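Local atomic coordinates of amidohydrolase 3 domain-containing protein (Pyrococcus horikoshii, PDB entry 3IGH), a protein that is uncharacterised but belongs to the metal-dependent amidohydrolases, and so probably hydrolyses carbon-nitrogen bonds other than peptide bonds. Residues Gly270-Thr273 with Pro279-Asp282; Val327-Gly332 with Leu348-Asn353. All coordinates share one frame; numbering follows the deposited sequence.

Interaction 1: Gly270-Thr273 with Pro279-Asp282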
loop_
_atom_site.group_PDB
_atom_site.type_symbol
_atom_site.label_atom_id
_atom_site.label_comp_id
_atom_site.label_asym_id
_atom_site.label_seq_id
_atom_site.Cartn_x
_atom_site.Cartn_y
_atom_site.Cartn_z
ATOM N N GLY A 270 7.124 -34.626 12.798
ATOM C CA GLY A 270 8.233 -35.392 12.213
ATOM C C GLY A 270 9.488 -35.371 13.057
ATOM O O GLY A 270 10.071 -36.416 13.340
ATOM N N ALA A 271 9.870 -34.171 13.487
ATOM C CA ALA A 271 11.062 -33.971 14.293
ATOM C C ALA A 271 10.790 -34.162 15.788
ATOM O O ALA A 271 11.717 -34.063 16.602
ATOM C CB ALA A 271 11.642 -32.575 14.027
ATOM N N ARG A 272 9.527 -34.438 16.128
ATOM C CA ARG A 272 9.042 -34.549 17.519
ATOM C C ARG A 272 9.226 -33.248 18.317
ATOM O O ARG A 272 9.493 -33.269 19.519
ATOM C CB ARG A 272 9.634 -35.765 18.270
ATOM C CG ARG A 272 9.453 -37.107 17.542
ATOM C CD ARG A 272 9.835 -38.287 18.433
ATOM N NE ARG A 272 9.741 -39.574 17.740
ATOM C CZ ARG A 272 10.689 -40.079 16.953
ATOM N NH1 ARG A 272 11.819 -39.415 16.747
ATOM N NH2 ARG A 272 10.503 -41.252 16.363
ATOM N N THR A 273 9.059 -32.122 17.631
ATOM C CA THR A 273 9.183 -30.809 18.253
ATOM C C THR A 273 7.830 -30.121 18.412
ATOM O O THR A 273 7.736 -29.059 19.042
ATOM C CB THR A 273 10.185 -29.916 17.492
ATOM O OG1 THR A 273 9.888 -29.949 16.089
ATOM C CG2 THR A 273 11.610 -30.421 17.707
ATOM N N PRO A 279 3.589 -37.353 26.485
ATOM C CA PRO A 279 4.763 -37.666 25.656
ATOM C C PRO A 279 4.464 -38.379 24.329
ATOM O O PRO A 279 3.381 -38.944 24.158
ATOM C CB PRO A 279 5.615 -38.549 26.576
ATOM C CG PRO A 279 5.222 -38.112 27.960
ATOM C CD PRO A 279 3.740 -37.892 27.851
ATOM N N TYR A 280 5.411 -38.296 23.396
ATOM C CA TYR A 280 5.317 -38.983 22.103
ATOM C C TYR A 280 5.220 -40.488 22.304
ATOM O O TYR A 280 5.840 -41.040 23.216
ATOM C CB TYR A 280 6.525 -38.643 21.229
ATOM C CG TYR A 280 6.362 -37.329 20.497
ATOM C CD1 TYR A 280 6.616 -36.112 21.135
ATOM C CD2 TYR A 280 5.928 -37.302 19.174
ATOM C CE1 TYR A 280 6.456 -34.897 20.465
ATOM C CE2 TYR A 280 5.764 -36.092 18.488
ATOM C CZ TYR A 280 6.025 -34.898 19.149
ATOM O OH TYR A 280 5.863 -33.712 18.489
ATOM N N SER A 281 4.420 -41.140 21.470
ATOM C CA SER A 281 4.215 -42.582 21.589
ATOM C C SER A 281 5.448 -43.396 21.205
ATOM O O SER A 281 5.660 -44.483 21.739
ATOM C CB SER A 281 2.992 -43.010 20.793
ATOM O OG SER A 281 1.844 -42.371 21.314
ATOM N N ASP A 282 6.274 -42.861 20.310
ATOM C CA ASP A 282 7.513 -43.541 19.907
ATOM C C ASP A 282 8.776 -42.908 20.494
ATOM O O ASP A 282 9.893 -43.267 20.112
ATOM C CB ASP A 282 7.614 -43.640 18.377
ATOM C CG ASP A 282 7.609 -42.274 17.681
ATOM O OD1 ASP A 282 7.392 -41.231 18.344
ATOM O OD2 ASP A 282 7.824 -42.248 16.450
#
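Arg272 lies with its aliphatic stem across the ring of Tyr280 and its guanidinium against the carboxylate of Asp282, linking two points of the long loop that joins strand 256-264 to helix 294-305 in this amidohydrolase-family TIM barrel. The nonpolar part is a CH-pi contact: CB of Arg272 stands over the centre of one face of the Tyr280 ring, 3.8 Å from its centroid and 10° off the ring normal. CG follows over the CD2-CE2 side of the same ring, while CA of Arg272 comes within 3.4 Å of Tyr280 CZ. The guanidinium and ring planes are 80° apart, so the charged group does not stack on the tyrosine. Tyr280 OH is hydrogen-bonded to the carbonyl oxygen of Ala274, which fixes the far end of the ring.

The polar part is a two-pronged, side-on salt bridge, carried on a stem extended from CG to NE. NE of Arg272 donates to Asp282 OD1 at 2.9 Å, nearly straight at 172°. Arg374, on helix 371-375, forms a second salt bridge with OD2, so this carboxylate is shared by two arginines. With an alanine here CB would stay over the ring, but Asp282 would probably lose both prongs, leaving it to Arg374, and the CD2 side of the Tyr280 ring would lose the cover of CG and CD. Both acceptor oxygens lie near the guanidinium plane, but the arginine meets them from above the carboxylate plane; the second prong runs from Arg272 NH2 to Asp282 OD2 at 2.9 Å.

Interaction 2: Val327-Gly332 with Leu348-Asn353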
loop_
_atom_site.group_PDB
_atom_site.type_symbol
_atom_site.label_atom_id
_atom_site.label_comp_id
_atom_site.label_asym_id
_atom_site.label_seq_id
_atom_site.Cartn_x
_atom_site.Cartn_y
_atom_site.Cartn_z
ATOM N N VAL A 327 -3.512 -17.175 23.595
ATOM C CA VAL A 327 -3.103 -15.890 23.023
ATOM C C VAL A 327 -4.311 -15.152 22.443
ATOM O O VAL A 327 -4.539 -13.976 22.752
ATOM C CB VAL A 327 -1.975 -16.066 21.965
ATOM C CG1 VAL A 327 -1.602 -14.739 21.318
ATOM C CG2 VAL A 327 -0.743 -16.668 22.622
ATOM N N PHE A 328 -5.109 -15.860 21.642
ATOM C CA PHE A 328 -6.296 -15.270 21.033
ATOM C C PHE A 328 -7.403 -14.911 22.048
ATOM O O PHE A 328 -8.104 -13.899 21.886
ATOM C CB PHE A 328 -6.814 -16.152 19.872
ATOM C CG PHE A 328 -5.878 -16.177 18.664
ATOM C CD1 PHE A 328 -5.128 -15.057 18.319
ATOM C CD2 PHE A 328 -5.772 -17.318 17.870
ATOM C CE1 PHE A 328 -4.277 -15.069 17.208
ATOM C CE2 PHE A 328 -4.923 -17.344 16.760
ATOM C CZ PHE A 328 -4.178 -16.226 16.426
ATOM N N GLU A 329 -7.520 -15.700 23.112
ATOM C CA GLU A 329 -8.492 -15.405 24.154
ATOM C C GLU A 329 -8.126 -14.122 24.897
ATOM O O GLU A 329 -8.972 -13.236 25.040
ATOM C CB GLU A 329 -8.622 -16.563 25.142
ATOM C CG GLU A 329 -9.707 -16.337 26.185
ATOM C CD GLU A 329 -9.457 -17.090 27.486
ATOM O OE1 GLU A 329 -10.243 -16.886 28.432
ATOM O OE2 GLU A 329 -8.488 -17.880 27.571
ATOM N N THR A 330 -6.861 -14.005 25.308
ATOM C CA THR A 330 -6.353 -12.877 26.097
ATOM C C THR A 330 -6.403 -11.545 25.331
ATOM O O THR A 330 -6.676 -10.484 25.897
ATOM C CB THR A 330 -4.897 -13.175 26.562
ATOM O OG1 THR A 330 -4.878 -14.378 27.342
ATOM C CG2 THR A 330 -4.324 -12.049 27.391
ATOM N N THR A 331 -6.112 -11.610 24.034
ATOM C CA THR A 331 -6.076 -10.406 23.218
ATOM C C THR A 331 -7.469 -10.049 22.711
ATOM O O THR A 331 -7.688 -8.949 22.201
ATOM C CB THR A 331 -5.097 -10.549 22.038
ATOM O OG1 THR A 331 -5.432 -11.717 21.267
ATOM C CG2 THR A 331 -3.674 -10.660 22.548
ATOM N N GLY A 332 -8.404 -10.987 22.867
ATOM C CA GLY A 332 -9.755 -10.859 22.340
ATOM C C GLY A 332 -9.814 -10.779 20.826
ATOM O O GLY A 332 -10.745 -10.207 20.278
ATOM N N LEU A 348 -12.379 -28.442 20.319
ATOM C CA LEU A 348 -13.329 -28.124 19.256
ATOM C C LEU A 348 -14.294 -27.015 19.664
ATOM O O LEU A 348 -14.544 -26.098 18.888
ATOM C CB LEU A 348 -14.110 -29.370 18.826
ATOM C CG LEU A 348 -13.380 -30.453 18.025
ATOM C CD1 LEU A 348 -14.231 -31.711 17.933
ATOM C CD2 LEU A 348 -13.012 -29.960 16.624
ATOM N N GLU A 349 -14.815 -27.091 20.888
ATOM C CA GLU A 349 -15.738 -26.072 21.386
ATOM C C GLU A 349 -15.019 -24.749 21.663
ATOM O O GLU A 349 -15.591 -23.672 21.479
ATOM C CB GLU A 349 -16.467 -26.571 22.642
ATOM C CG GLU A 349 -17.728 -25.773 23.026
ATOM C CD GLU A 349 -18.865 -25.883 22.003
ATOM O OE1 GLU A 349 -19.672 -24.933 21.915
ATOM O OE2 GLU A 349 -18.959 -26.909 21.289
ATOM N N ARG A 350 -13.761 -24.830 22.093
ATOM C CA ARG A 350 -12.974 -23.622 22.336
ATOM C C ARG A 350 -12.659 -22.898 21.023
ATOM O O ARG A 350 -12.790 -21.673 20.942
ATOM C CB ARG A 350 -11.701 -23.934 23.114
ATOM C CG ARG A 350 -11.058 -22.687 23.673
ATOM C CD ARG A 350 -9.932 -22.987 24.615
ATOM N NE ARG A 350 -9.368 -21.732 25.096
ATOM C CZ ARG A 350 -8.107 -21.567 25.475
ATOM N NH1 ARG A 350 -7.704 -20.376 25.907
ATOM N NH2 ARG A 350 -7.252 -22.585 25.428
ATOM N N VAL A 351 -12.289 -23.666 19.998
ATOM C CA VAL A 351 -12.118 -23.139 18.630
ATOM C C VAL A 351 -13.392 -22.415 18.170
ATOM O O VAL A 351 -13.335 -21.279 17.682
ATOM C CB VAL A 351 -11.699 -24.266 17.629
ATOM C CG1 VAL A 351 -11.933 -23.851 16.177
ATOM C CG2 VAL A 351 -10.227 -24.656 17.843
ATOM N N LYS A 352 -14.538 -23.066 18.374
ATOM C CA LYS A 352 -15.842 -22.496 18.028
ATOM C C LYS A 352 -16.107 -21.182 18.762
ATOM O O LYS A 352 -16.474 -20.181 18.139
ATOM C CB LYS A 352 -16.963 -23.500 18.326
ATOM C CG LYS A 352 -18.345 -23.036 17.884
ATOM C CD LYS A 352 -19.400 -24.082 18.183
ATOM C CE LYS A 352 -20.733 -23.701 17.561
ATOM N NZ LYS A 352 -21.720 -24.813 17.670
ATOM N N ASN A 353 -15.897 -21.194 20.077
ATOM C CA ASN A 353 -16.180 -20.037 20.922
ATOM C C ASN A 353 -15.308 -18.821 20.642
ATOM O O ASN A 353 -15.784 -17.689 20.716
ATOM C CB ASN A 353 -16.106 -20.429 22.399
ATOM C CG ASN A 353 -17.259 -21.343 22.819
ATOM O OD1 ASN A 353 -18.317 -21.366 22.184
ATOM N ND2 ASN A 353 -17.050 -22.105 23.889
#
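A single weak, strongly bent bond is all that joins Glu329 to Arg350, and with it the two helical segments: NH1 of Arg350 reaches OE2 of Glu329 at 3.1 Å with an N-H...O angle of only 128°. The salt bridge is one-pronged. OE2 sits at the edge of the guanidinium, near its plane, but the carboxylate is turned 88° against that plane, and the two side chains cross at about a right angle. Both are drawn out to meet: CG of Glu329 is anti to the backbone nitrogen (chi1 -176°), and the arginine chain is straight from CG to NE, spanning backbones whose closest CA atoms, those of Glu329 and Arg350, are 9.5 Å apart. The stronger partner of NH1 is Asp326, one residue before 327-332, so NH1 is shared by two carboxylates of helix 318-331, and the bond to Glu329 is the weaker; Glu329 also touches a crystal neighbour, which may influence its position.

The helices concerned, 318-331 and 345-354, belong to the helical layer packed around the TIM barrel, and this bridge spans them at the surface. Beneath it, Phe328 packs on Val311 and Ile313 of strand 310-315 and on Val356, which Val351 of the second helix also touches. Helix 318-331 ends just past the bridge in a Schellman motif: Gly332, with positive phi, is the C-prime residue, its N bonded to Glu329 O at 3.2 Å, while Phe333 N returns to Phe328 O. In this last turn Val327 O accepts twice, from Thr331 N and, at 2.8 Å, from Thr331 OG1, the two donors arriving from opposite faces of the carbonyl plane.

Overall arrangement
From the N terminus, interaction 1 comes first, closing a short turn of five intervening residues within the loop between strand 256-264 and helix 294-305. The chain then runs through that helix and strand 310-315 into helix 318-331, where interaction 2 opens; it closes on helix 345-354 after passing strand 336-337. The two are in series, neither enclosing nor crossing the other. The centres of interaction 1 and interaction 2 lie about 26 Å apart, and the nearest atoms of interaction 1 and interaction 2 about 15 Å. Interaction 1 folds a loop upon itself beside helix 371-375, whereas interaction 2 ties successive outer helices. Helix 294-305, which follows the loop, packs against Val327 and Thr331 of 327-332.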